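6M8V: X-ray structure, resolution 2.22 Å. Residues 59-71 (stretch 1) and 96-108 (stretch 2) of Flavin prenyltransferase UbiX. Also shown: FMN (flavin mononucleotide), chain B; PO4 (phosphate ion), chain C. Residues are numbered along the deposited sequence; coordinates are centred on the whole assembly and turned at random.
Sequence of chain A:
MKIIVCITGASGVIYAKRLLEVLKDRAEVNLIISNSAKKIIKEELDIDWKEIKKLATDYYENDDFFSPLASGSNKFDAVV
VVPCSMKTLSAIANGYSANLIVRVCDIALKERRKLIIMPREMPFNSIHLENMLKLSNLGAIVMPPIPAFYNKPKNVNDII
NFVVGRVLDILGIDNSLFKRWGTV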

ATOM      1  N   TYR A  59     -38.463 -13.421  14.237  1.00 42.35           N
ATOM      2  CA  TYR A  59     -38.114 -12.010  14.223  1.00 41.86           C
ATOM      3  C   TYR A  59     -37.337 -11.674  15.485  1.00 42.74           C
ATOM      4  O   TYR A  59     -37.621 -12.213  16.557  1.00 41.95           O
ATOM      5  CB  TYR A  59     -39.359 -11.111  14.123  1.00 42.54           C
ATOM      6  CG  TYR A  59     -39.045  -9.635  14.227  1.00 42.28           C
ATOM      7  CD1 TYR A  59     -38.614  -8.919  13.117  1.00 41.99           C
ATOM      8  CD2 TYR A  59     -39.158  -8.961  15.438  1.00 42.51           C
ATOM      9  CE1 TYR A  59     -38.310  -7.569  13.206  1.00 41.90           C
ATOM     10  CE2 TYR A  59     -38.858  -7.610  15.538  1.00 43.64           C
ATOM     11  CZ  TYR A  59     -38.433  -6.921  14.418  1.00 45.04           C
ATOM     12  OH  TYR A  59     -38.136  -5.578  14.508  1.00 47.35           O
ATOM     13  N   TYR A  60     -36.347 -10.790  15.353  1.00 40.89           N
ATOM     14  CA  TYR A  60     -35.607 -10.289  16.501  1.00 40.74           C
ATOM     15  C   TYR A  60     -35.410  -8.787  16.356  1.00 46.50           C
ATOM     16  O   TYR A  60     -35.194  -8.283  15.249  1.00 43.60           O
ATOM     17  CB  TYR A  60     -34.249 -10.984  16.649  1.00 40.32           C
ATOM     18  CG  TYR A  60     -34.330 -12.482  16.823  1.00 40.92           C
ATOM     19  CD1 TYR A  60     -34.641 -13.046  18.059  1.00 43.21           C
ATOM     20  CD2 TYR A  60     -34.090 -13.334  15.755  1.00 40.56           C
ATOM     21  CE1 TYR A  60     -34.711 -14.422  18.219  1.00 41.75           C
ATOM     22  CE2 TYR A  60     -34.156 -14.704  15.906  1.00 41.77           C
ATOM     23  CZ  TYR A  60     -34.469 -15.244  17.137  1.00 44.92           C
ATOM     24  OH  TYR A  60     -34.533 -16.611  17.276  1.00 51.21           O
ATOM     25  N   GLU A  61     -35.496  -8.077  17.477  1.00 42.84           N
ATOM     26  CA  GLU A  61     -35.249  -6.645  17.467  1.00 41.05           C
ATOM     27  C   GLU A  61     -33.769  -6.375  17.215  1.00 40.40           C
ATOM     28  O   GLU A  61     -32.898  -7.153  17.612  1.00 40.15           O
ATOM     29  CB  GLU A  61     -35.689  -6.022  18.792  1.00 41.91           C
ATOM     30  CG  GLU A  61     -36.338  -4.650  18.657  1.00 50.76           C
ATOM     31  CD  GLU A  61     -37.528  -4.653  17.717  1.00 53.35           C
ATOM     32  OE1 GLU A  61     -37.371  -4.227  16.555  1.00 58.48           O
ATOM     33  OE2 GLU A  61     -38.622  -5.074  18.139  1.00 59.93           O
ATOM     34  N   ASN A  62     -33.488  -5.259  16.540  1.00 40.32           N
ATOM     35  CA  ASN A  62     -32.109  -4.933  16.197  1.00 39.86           C
ATOM     36  C   ASN A  62     -31.251  -4.655  17.423  1.00 40.09           C
ATOM     37  O   ASN A  62     -30.023  -4.623  17.300  1.00 39.83           O
ATOM     38  CB  ASN A  62     -32.066  -3.731  15.249  1.00 39.96           C
ATOM     39  CG  ASN A  62     -30.774  -3.672  14.430  1.00 41.06           C
ATOM     40  OD1 ASN A  62     -30.043  -4.660  14.327  1.00 39.13           O
ATOM     41  ND2 ASN A  62     -30.499  -2.514  13.835  1.00 39.77           N
ATOM     42  N   ASP A  63     -31.853  -4.467  18.596  1.00 40.76           N
ATOM     43  CA  ASP A  63     -31.092  -4.240  19.817  1.00 41.26           C
ATOM     44  C   ASP A  63     -31.128  -5.438  20.760  1.00 41.53           C
ATOM     45  O   ASP A  63     -30.660  -5.333  21.898  1.00 48.79           O
ATOM     46  CB  ASP A  63     -31.593  -2.983  20.530  1.00 42.21           C
ATOM     47  CG  ASP A  63     -33.072  -3.051  20.888  1.00 43.87           C
ATOM     48  OD1 ASP A  63     -33.747  -4.041  20.532  1.00 42.53           O
ATOM     49  OD2 ASP A  63     -33.557  -2.097  21.527  1.00 43.88           O
ATOM     50  N   ASP A  64     -31.656  -6.575  20.311  1.00 41.17           N
ATOM     51  CA  ASP A  64     -31.796  -7.757  21.163  1.00 41.59           C
ATOM     52  C   ASP A  64     -30.548  -8.624  21.018  1.00 41.27           C
ATOM     53  O   ASP A  64     -30.512  -9.608  20.277  1.00 40.86           O
ATOM     54  CB  ASP A  64     -33.060  -8.525  20.803  1.00 41.63           C
ATOM     55  CG  ASP A  64     -33.240  -9.783  21.634  1.00 47.42           C
ATOM     56  OD1 ASP A  64     -32.552  -9.925  22.672  1.00 42.78           O
ATOM     57  OD2 ASP A  64     -34.069 -10.636  21.244  1.00 50.59           O
ATOM     58  N   PHE A  65     -29.504  -8.256  21.759  1.00 43.79           N
ATOM     59  CA  PHE A  65     -28.263  -9.011  21.658  1.00 52.31           C
ATOM     60  C   PHE A  65     -28.359 -10.367  22.339  1.00 53.12           C
ATOM     61  O   PHE A  65     -27.514 -11.233  22.092  1.00 58.08           O
ATOM     62  CB  PHE A  65     -27.097  -8.199  22.219  1.00 60.76           C
ATOM     63  CG  PHE A  65     -26.395  -7.375  21.179  1.00 60.22           C
ATOM     64  CD1 PHE A  65     -25.690  -7.988  20.151  1.00 50.21           C
ATOM     65  CD2 PHE A  65     -26.456  -5.990  21.211  1.00 64.84           C
ATOM     66  CE1 PHE A  65     -25.053  -7.237  19.184  1.00 45.84           C
ATOM     67  CE2 PHE A  65     -25.816  -5.229  20.246  1.00 59.62           C
ATOM     68  CZ  PHE A  65     -25.113  -5.854  19.231  1.00 51.65           C
ATOM     69  N   PHE A  66     -29.378 -10.583  23.163  1.00 44.12           N
ATOM     70  CA  PHE A  66     -29.622 -11.902  23.724  1.00 47.67           C
ATOM     71  C   PHE A  66     -30.296 -12.844  22.736  1.00 50.17           C
ATOM     72  O   PHE A  66     -30.591 -13.989  23.098  1.00 48.65           O
ATOM     73  CB  PHE A  66     -30.455 -11.781  25.003  1.00 48.29           C
ATOM     74  CG  PHE A  66     -29.635 -11.471  26.219  1.00 57.11           C
ATOM     75  CD1 PHE A  66     -28.953 -10.268  26.321  1.00 64.15           C
ATOM     76  CD2 PHE A  66     -29.527 -12.386  27.251  1.00 65.82           C
ATOM     77  CE1 PHE A  66     -28.188  -9.979  27.435  1.00 68.16           C
ATOM     78  CE2 PHE A  66     -28.762 -12.101  28.370  1.00 72.53           C
ATOM     79  CZ  PHE A  66     -28.092 -10.895  28.461  1.00 70.60           C
ATOM     80  N   SER A  67     -30.537 -12.395  21.506  1.00 48.31           N
ATOM     81  CA  SER A  67     -31.032 -13.278  20.467  1.00 41.69           C
ATOM     82  C   SER A  67     -30.024 -14.401  20.217  1.00 41.89           C
ATOM     83  O   SER A  67     -28.814 -14.199  20.351  1.00 41.93           O
ATOM     84  CB  SER A  67     -31.282 -12.490  19.181  1.00 40.84           C
ATOM     85  OG  SER A  67     -31.223 -13.325  18.038  1.00 40.61           O
ATOM     86  N   PRO A  68     -30.494 -15.605  19.886  1.00 42.24           N
ATOM     87  CA  PRO A  68     -29.547 -16.684  19.559  1.00 42.64           C
ATOM     88  C   PRO A  68     -28.667 -16.374  18.360  1.00 46.61           C
ATOM     89  O   PRO A  68     -27.549 -16.900  18.270  1.00 42.47           O
ATOM     90  CB  PRO A  68     -30.460 -17.896  19.303  1.00 43.19           C
ATOM     91  CG  PRO A  68     -31.845 -17.329  19.117  1.00 42.83           C
ATOM     92  CD  PRO A  68     -31.888 -16.083  19.944  1.00 42.57           C
ATOM     93  N   LEU A  69     -29.130 -15.525  17.440  1.00 41.25           N
ATOM     94  CA  LEU A  69     -28.329 -15.170  16.276  1.00 40.84           C
ATOM     95  C   LEU A  69     -27.026 -14.476  16.650  1.00 40.80           C
ATOM     96  O   LEU A  69     -26.066 -14.533  15.876  1.00 40.87           O
ATOM     97  CB  LEU A  69     -29.135 -14.268  15.341  1.00 40.21           C
ATOM     98  CG  LEU A  69     -30.437 -14.847  14.798  1.00 40.38           C
ATOM     99  CD1 LEU A  69     -31.104 -13.854  13.866  1.00 39.97           C
ATOM    100  CD2 LEU A  69     -30.165 -16.161  14.087  1.00 40.97           C
ATOM    101  N   ALA A  70     -26.965 -13.840  17.818  1.00 40.89           N
ATOM    102  CA  ALA A  70     -25.846 -12.993  18.204  1.00 40.96           C
ATOM    103  C   ALA A  70     -24.607 -13.772  18.623  1.00 41.80           C
ATOM    104  O   ALA A  70     -23.678 -13.171  19.171  1.00 42.14           O
ATOM    105  CB  ALA A  70     -26.265 -12.057  19.339  1.00 41.05           C
ATOM    106  N   SER A  71     -24.558 -15.078  18.377  1.00 34.77           N
ATOM    107  CA  SER A  71     -23.393 -15.876  18.727  1.00 34.06           C
ATOM    108  C   SER A  71     -23.055 -16.829  17.595  1.00 32.78           C
ATOM    109  O   SER A  71     -23.950 -17.411  16.974  1.00 31.62           O
ATOM    110  CB  SER A  71     -23.627 -16.677  20.005  1.00 35.03           C
ATOM    111  OG  SER A  71     -22.634 -17.676  20.156  1.00 37.77           O
ATOM    112  N   TYR A  96     -18.099  -2.660  13.216  1.00 13.33           N
ATOM    113  CA  TYR A  96     -18.725  -1.946  14.333  1.00 16.01           C
ATOM    114  C   TYR A  96     -20.086  -2.578  14.611  1.00 18.04           C
ATOM    115  O   TYR A  96     -21.142  -2.046  14.269  1.00 14.53           O
ATOM    116  CB  TYR A  96     -18.847  -0.459  14.023  1.00 14.33           C
ATOM    117  CG  TYR A  96     -19.302   0.366  15.206  1.00 21.04           C
ATOM    118  CD1 TYR A  96     -18.559   0.397  16.379  1.00 13.71           C
ATOM    119  CD2 TYR A  96     -20.476   1.112  15.149  1.00 15.30           C
ATOM    120  CE1 TYR A  96     -18.972   1.147  17.466  1.00 20.12           C
ATOM    121  CE2 TYR A  96     -20.897   1.869  16.232  1.00 16.90           C
ATOM    122  CZ  TYR A  96     -20.142   1.876  17.389  1.00 22.46           C
ATOM    123  OH  TYR A  96     -20.548   2.622  18.471  1.00 26.69           O
ATOM    124  N   SER A  97     -20.049  -3.750  15.243  1.00 14.51           N
ATOM    125  CA  SER A  97     -21.262  -4.528  15.477  1.00 15.12           C
ATOM    126  C   SER A  97     -22.002  -3.968  16.694  1.00 19.87           C
ATOM    127  O   SER A  97     -22.081  -4.584  17.756  1.00 19.69           O
ATOM    128  CB  SER A  97     -20.915  -6.001  15.646  1.00 18.44           C
ATOM    129  OG  SER A  97     -19.792  -6.163  16.497  1.00 19.96           O
ATOM    130  N   ALA A  98     -22.562  -2.768  16.514  1.00 21.33           N
ATOM    131  CA  ALA A  98     -23.302  -2.102  17.581  1.00 23.26           C
ATOM    132  C   ALA A  98     -24.776  -2.483  17.621  1.00 26.19           C
ATOM    133  O   ALA A  98     -25.487  -2.032  18.525  1.00 25.46           O
ATOM    134  CB  ALA A  98     -23.184  -0.579  17.453  1.00 20.64           C
ATOM    135  N   ASN A  99     -25.250  -3.282  16.667  1.00 24.46           N
ATOM    136  CA  ASN A  99     -26.613  -3.797  16.673  1.00 21.91           C
ATOM    137  C   ASN A  99     -26.574  -5.249  16.218  1.00 26.35           C
ATOM    138  O   ASN A  99     -25.512  -5.785  15.881  1.00 23.85           O
ATOM    139  CB  ASN A  99     -27.543  -2.950  15.792  1.00 18.65           C
ATOM    140  CG  ASN A  99     -27.058  -2.836  14.357  1.00 17.06           C
ATOM    141  OD1 ASN A  99     -26.633  -3.817  13.749  1.00 25.81           O
ATOM    142  ND2 ASN A  99     -27.128  -1.631  13.807  1.00 16.94           N
ATOM    143  N   LEU A 100     -27.748  -5.889  16.191  1.00 18.25           N
ATOM    144  CA  LEU A 100     -27.789  -7.312  15.872  1.00 18.44           C
ATOM    145  C   LEU A 100     -27.489  -7.571  14.399  1.00 18.02           C
ATOM    146  O   LEU A 100     -26.870  -8.586  14.064  1.00 17.84           O
ATOM    147  CB  LEU A 100     -29.149  -7.904  16.253  1.00 20.37           C
ATOM    148  CG  LEU A 100     -29.294  -9.428  16.101  1.00 27.60           C
ATOM    149  CD1 LEU A 100     -28.344 -10.154  17.035  1.00 19.52           C
ATOM    150  CD2 LEU A 100     -30.734  -9.908  16.329  1.00 23.64           C
ATOM    151  N   ILE A 101     -27.905  -6.663  13.512  1.00 20.06           N
ATOM    152  CA  ILE A 101     -27.668  -6.855  12.083  1.00 20.96           C
ATOM    153  C   ILE A 101     -26.169  -6.950  11.793  1.00 21.74           C
ATOM    154  O   ILE A 101     -25.698  -7.917  11.185  1.00 20.48           O
ATOM    155  CB  ILE A 101     -28.334  -5.727  11.275  1.00 21.05           C
ATOM    156  CG1 ILE A 101     -29.855  -5.944  11.241  1.00 21.43           C
ATOM    157  CG2 ILE A 101     -27.759  -5.671   9.861  1.00 16.91           C
ATOM    158  CD1 ILE A 101     -30.624  -4.846  10.521  1.00 18.51           C
ATOM    159  N   VAL A 102     -25.400  -5.950  12.227  1.00 16.38           N
ATOM    160  CA  VAL A 102     -23.964  -5.957  11.965  1.00 20.97           C
ATOM    161  C   VAL A 102     -23.292  -7.107  12.703  1.00 20.40           C
ATOM    162  O   VAL A 102     -22.325  -7.696  12.205  1.00 17.67           O
ATOM    163  CB  VAL A 102     -23.353  -4.591  12.343  1.00 19.25           C
ATOM    164  CG1 VAL A 102     -21.864  -4.521  11.957  1.00 14.70           C
ATOM    165  CG2 VAL A 102     -24.125  -3.481  11.679  1.00 15.39           C
ATOM    166  N   ARG A 103     -23.798  -7.467  13.884  1.00 22.77           N
ATOM    167  CA  ARG A 103     -23.211  -8.580  14.620  1.00 20.66           C
ATOM    168  C   ARG A 103     -23.351  -9.889  13.847  1.00 17.19           C
ATOM    169  O   ARG A 103     -22.395 -10.674  13.777  1.00 18.69           O
ATOM    170  CB  ARG A 103     -23.844  -8.682  16.011  1.00 19.63           C
ATOM    171  CG  ARG A 103     -23.478  -9.942  16.796  1.00 24.24           C
ATOM    172  CD  ARG A 103     -21.972 -10.051  17.095  1.00 20.52           C
ATOM    173  NE  ARG A 103     -21.691 -11.217  17.933  1.00 22.64           N
ATOM    174  CZ  ARG A 103     -20.475 -11.684  18.212  1.00 22.87           C
ATOM    175  NH1 ARG A 103     -19.400 -11.085  17.723  1.00 17.70           N
ATOM    176  NH2 ARG A 103     -20.332 -12.756  18.986  1.00 18.93           N
ATOM    177  N   VAL A 104     -24.518 -10.138  13.233  1.00 16.90           N
ATOM    178  CA  VAL A 104     -24.667 -11.388  12.483  1.00 19.52           C
ATOM    179  C   VAL A 104     -23.899 -11.338  11.165  1.00 24.52           C
ATOM    180  O   VAL A 104     -23.477 -12.382  10.651  1.00 21.12           O
ATOM    181  CB  VAL A 104     -26.151 -11.756  12.256  1.00 25.91           C
ATOM    182  CG1 VAL A 104     -26.901 -11.866  13.588  1.00 20.58           C
ATOM    183  CG2 VAL A 104     -26.836 -10.780  11.319  1.00 28.46           C
ATOM    184  N   CYS A 105     -23.697 -10.146  10.590  1.00 20.74           N
ATOM    185  CA  CYS A 105     -22.788 -10.051   9.448  1.00 17.28           C
ATOM    186  C   CYS A 105     -21.358 -10.359   9.863  1.00 15.03           C
ATOM    187  O   CYS A 105     -20.650 -11.092   9.164  1.00 21.69           O
ATOM    188  CB  CYS A 105     -22.857  -8.666   8.806  1.00 17.63           C
ATOM    189  SG  CYS A 105     -24.430  -8.307   8.020  1.00 16.04           S
ATOM    190  N   ASP A 106     -20.914  -9.808  10.997  1.00 14.96           N
ATOM    191  CA  ASP A 106     -19.563 -10.087  11.475  1.00 17.51           C
ATOM    192  C   ASP A 106     -19.397 -11.567  11.803  1.00 19.66           C
ATOM    193  O   ASP A 106     -18.333 -12.152  11.563  1.00 19.16           O
ATOM    194  CB  ASP A 106     -19.256  -9.215  12.698  1.00 14.53           C
ATOM    195  CG  ASP A 106     -17.767  -9.089  12.975  1.00 19.76           C
ATOM    196  OD1 ASP A 106     -16.990  -8.793  12.035  1.00 23.30           O
ATOM    197  OD2 ASP A 106     -17.368  -9.276  14.146  1.00 20.74           O
ATOM    198  N   ILE A 107     -20.448 -12.188  12.341  1.00 19.01           N
ATOM    199  CA  ILE A 107     -20.435 -13.623  12.603  1.00 15.73           C
ATOM    200  C   ILE A 107     -20.320 -14.397  11.297  1.00 15.59           C
ATOM    201  O   ILE A 107     -19.534 -15.345  11.180  1.00 15.87           O
ATOM    202  CB  ILE A 107     -21.697 -14.032  13.387  1.00 26.18           C
ATOM    203  CG1 ILE A 107     -21.579 -13.609  14.855  1.00 23.10           C
ATOM    204  CG2 ILE A 107     -21.963 -15.530  13.250  1.00 27.97           C
ATOM    205  CD1 ILE A 107     -22.890 -13.719  15.628  1.00 17.38           C
ATOM    206  N   ALA A 108     -21.110 -14.002  10.297  1.00 15.66           N
ATOM    207  CA  ALA A 108     -21.042 -14.666   9.000  1.00 18.65           C
ATOM    208  C   ALA A 108     -19.626 -14.641   8.445  1.00 17.41           C
ATOM    209  O   ALA A 108     -19.164 -15.629   7.858  1.00 16.05           O
ATOM    210  CB  ALA A 108     -22.019 -14.011   8.023  1.00 19.18           C
TER
HETATM  211  N1  FMN B 201     -19.184  -9.633  20.984  0.75 37.51           N
HETATM  212  C2  FMN B 201     -17.858  -9.970  20.806  0.75 37.44           C
HETATM  213  O2  FMN B 201     -17.211  -9.310  20.010  0.75 43.64           O
HETATM  214  N3  FMN B 201     -17.268 -11.022  21.499  0.75 20.56           N
HETATM  215  C4  FMN B 201     -18.042 -11.738  22.402  0.75 35.32           C
HETATM  216  O4  FMN B 201     -17.586 -12.678  23.060  0.75 27.76           O
HETATM  217  C4A FMN B 201     -19.375 -11.399  22.581  0.75 42.54           C
HETATM  218  N5  FMN B 201     -20.117 -12.128  23.474  0.75 48.94           N
HETATM  219  C5A FMN B 201     -21.437 -11.810  23.670  0.75 50.90           C
HETATM  220  C6  FMN B 201     -22.160 -12.559  24.578  0.75 54.77           C
HETATM  221  C7  FMN B 201     -23.492 -12.262  24.792  0.75 58.71           C
HETATM  222  C7M FMN B 201     -24.262 -13.075  25.779  0.75 58.87           C
HETATM  223  C8  FMN B 201     -24.099 -11.219  24.105  0.75 62.56           C
HETATM  224  C8M FMN B 201     -25.543 -10.917  24.361  0.75 66.12           C
HETATM  225  C9  FMN B 201     -23.371 -10.464  23.190  0.75 58.60           C
HETATM  226  C9A FMN B 201     -22.031 -10.761  22.972  0.75 50.58           C
HETATM  227  N10 FMN B 201     -21.287 -10.020  22.071  0.75 43.23           N
HETATM  228  C10 FMN B 201     -19.955 -10.348  21.874  0.75 40.97           C
HETATM  229  C1' FMN B 201     -21.922  -8.891  21.298  0.75 33.74           C
HETATM  230  C2' FMN B 201     -21.539  -7.520  21.842  0.75 36.13           C
HETATM  231  O2' FMN B 201     -22.003  -7.386  23.167  0.75 34.73           O
HETATM  232  C3' FMN B 201     -22.132  -6.397  21.005  0.75 38.77           C
HETATM  233  O3' FMN B 201     -21.392  -6.244  19.811  0.75 41.46           O
HETATM  234  C4' FMN B 201     -22.187  -5.089  21.794  0.75 28.27           C
HETATM  235  O4' FMN B 201     -22.705  -4.070  20.971  0.75 29.56           O
HETATM  236  C5' FMN B 201     -20.836  -4.649  22.351  0.75 22.29           C
HETATM  237  O5' FMN B 201     -20.962  -3.332  22.853  0.75 34.50           O
HETATM  238  P   FMN B 201     -19.923  -2.722  23.929  0.75 29.62           P
HETATM  239  O1P FMN B 201     -20.039  -3.495  25.211  0.75 30.79           O
HETATM  240  O2P FMN B 201     -18.522  -2.887  23.389  0.75 42.24           O
HETATM  241  O3P FMN B 201     -20.222  -1.261  24.156  0.75 31.54           O
HETATM  242  P   PO4 C 202     -19.288 -16.353  19.972  1.00 62.20           P
HETATM  243  O1  PO4 C 202     -20.622 -16.006  20.595  1.00 56.63           O
HETATM  244  O2  PO4 C 202     -18.764 -17.652  20.542  1.00 62.68           O
HETATM  245  O3  PO4 C 202     -19.448 -16.508  18.476  1.00 68.28           O
HETATM  246  O4  PO4 C 202     -18.314 -15.238  20.274  1.00 67.38           O

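The second stretch approaches the first as a short loop that turns into a helix at Leu100, and the contact, which buries 629 Å² over both sides, follows this transition. Tyr96 lies out of reach, so the contact begins with the backbone of Ser97, whose carbonyl O is 3.6 Å from CZ of Phe65. The same carbonyl accepts a hydrogen bond from O3' of the flavin mononucleotide (2.7 Å), while C3' of the cofactor lies over one face of the Phe65 ring. The Phe65 ring therefore touches both the ribityl chain, over one face, and the backbone that leads into the helix. Ala98 directs its CB away from stretch 1 and contributes its carbonyl instead: Ala98 O sits at the edge of the Phe65 ring, 3.6 Å from CE2.

Asn99 occupies the N-cap position. With chi1 in the p well, its OD1 accepts from Val102 N at 2.9 Å, satisfying one of the amides that the first helical turn leaves without a backbone partner. Its CB packs 3.4 Å from Asn62 O, and its carbonyl O is 3.4 Å from Phe65 CZ.

Asn62, the first residue after Glu61 in a type I turn that runs to Asp64, reinforces this helix start from outside. Its backbone O accepts from Leu100 N (2.8 Å), and its side chain, with chi1 in the t well, brings OD1 to Ile101 N (3.0 Å). Two successive amides at the helix N-terminus are therefore met by one residue of the other stretch, for which a short side chain ending in a carbonyl oxygen is well suited. The CA atoms of Asn62 and Leu100 are accordingly only 4.9 Å apart.

Leu100 has the largest area covered by the other stretch of any residue here, 121 Å². Its branched end spans the folded loop: CD2 lies 3.7 Å from Tyr60 CB and 3.9 Å from Ser67 OG, whereas CD1 packs 3.6 Å from Ala70 CB. Ser67 OG in turn accepts from Leu69 N at 3.1 Å, which gives this buried polar atom a partner beside the leucine methyl. Ile101 adds CG1, 3.3 Å from Asn62 OD1, while Val102 makes no contact with stretch 1.

One turn further on, Arg103 points toward stretch 1. Its CB meets the edge of the Phe65 ring, 3.7 Å from CE1, and its extended outer portion carries NE to Ala70 O in a 3.0 Å hydrogen bond; NH2 adds a weak bond to the same oxygen at 3.4 Å. One face of the guanidinium is covered by FMN N1, and NH2 also makes a weak hydrogen bond to phosphate O4 (3.4 Å).

The rest of the contact is apolar on the helix side. Val104 sets CG1 3.7 Å from Leu69 CB, and Ile107, directed toward stretch 1, brings CD1 to 3.3 Å from Leu69 O and 3.5 Å from Ser71 N, packing its methyl against the backbone. Cys105, Asp106 and Ala108 are out of reach.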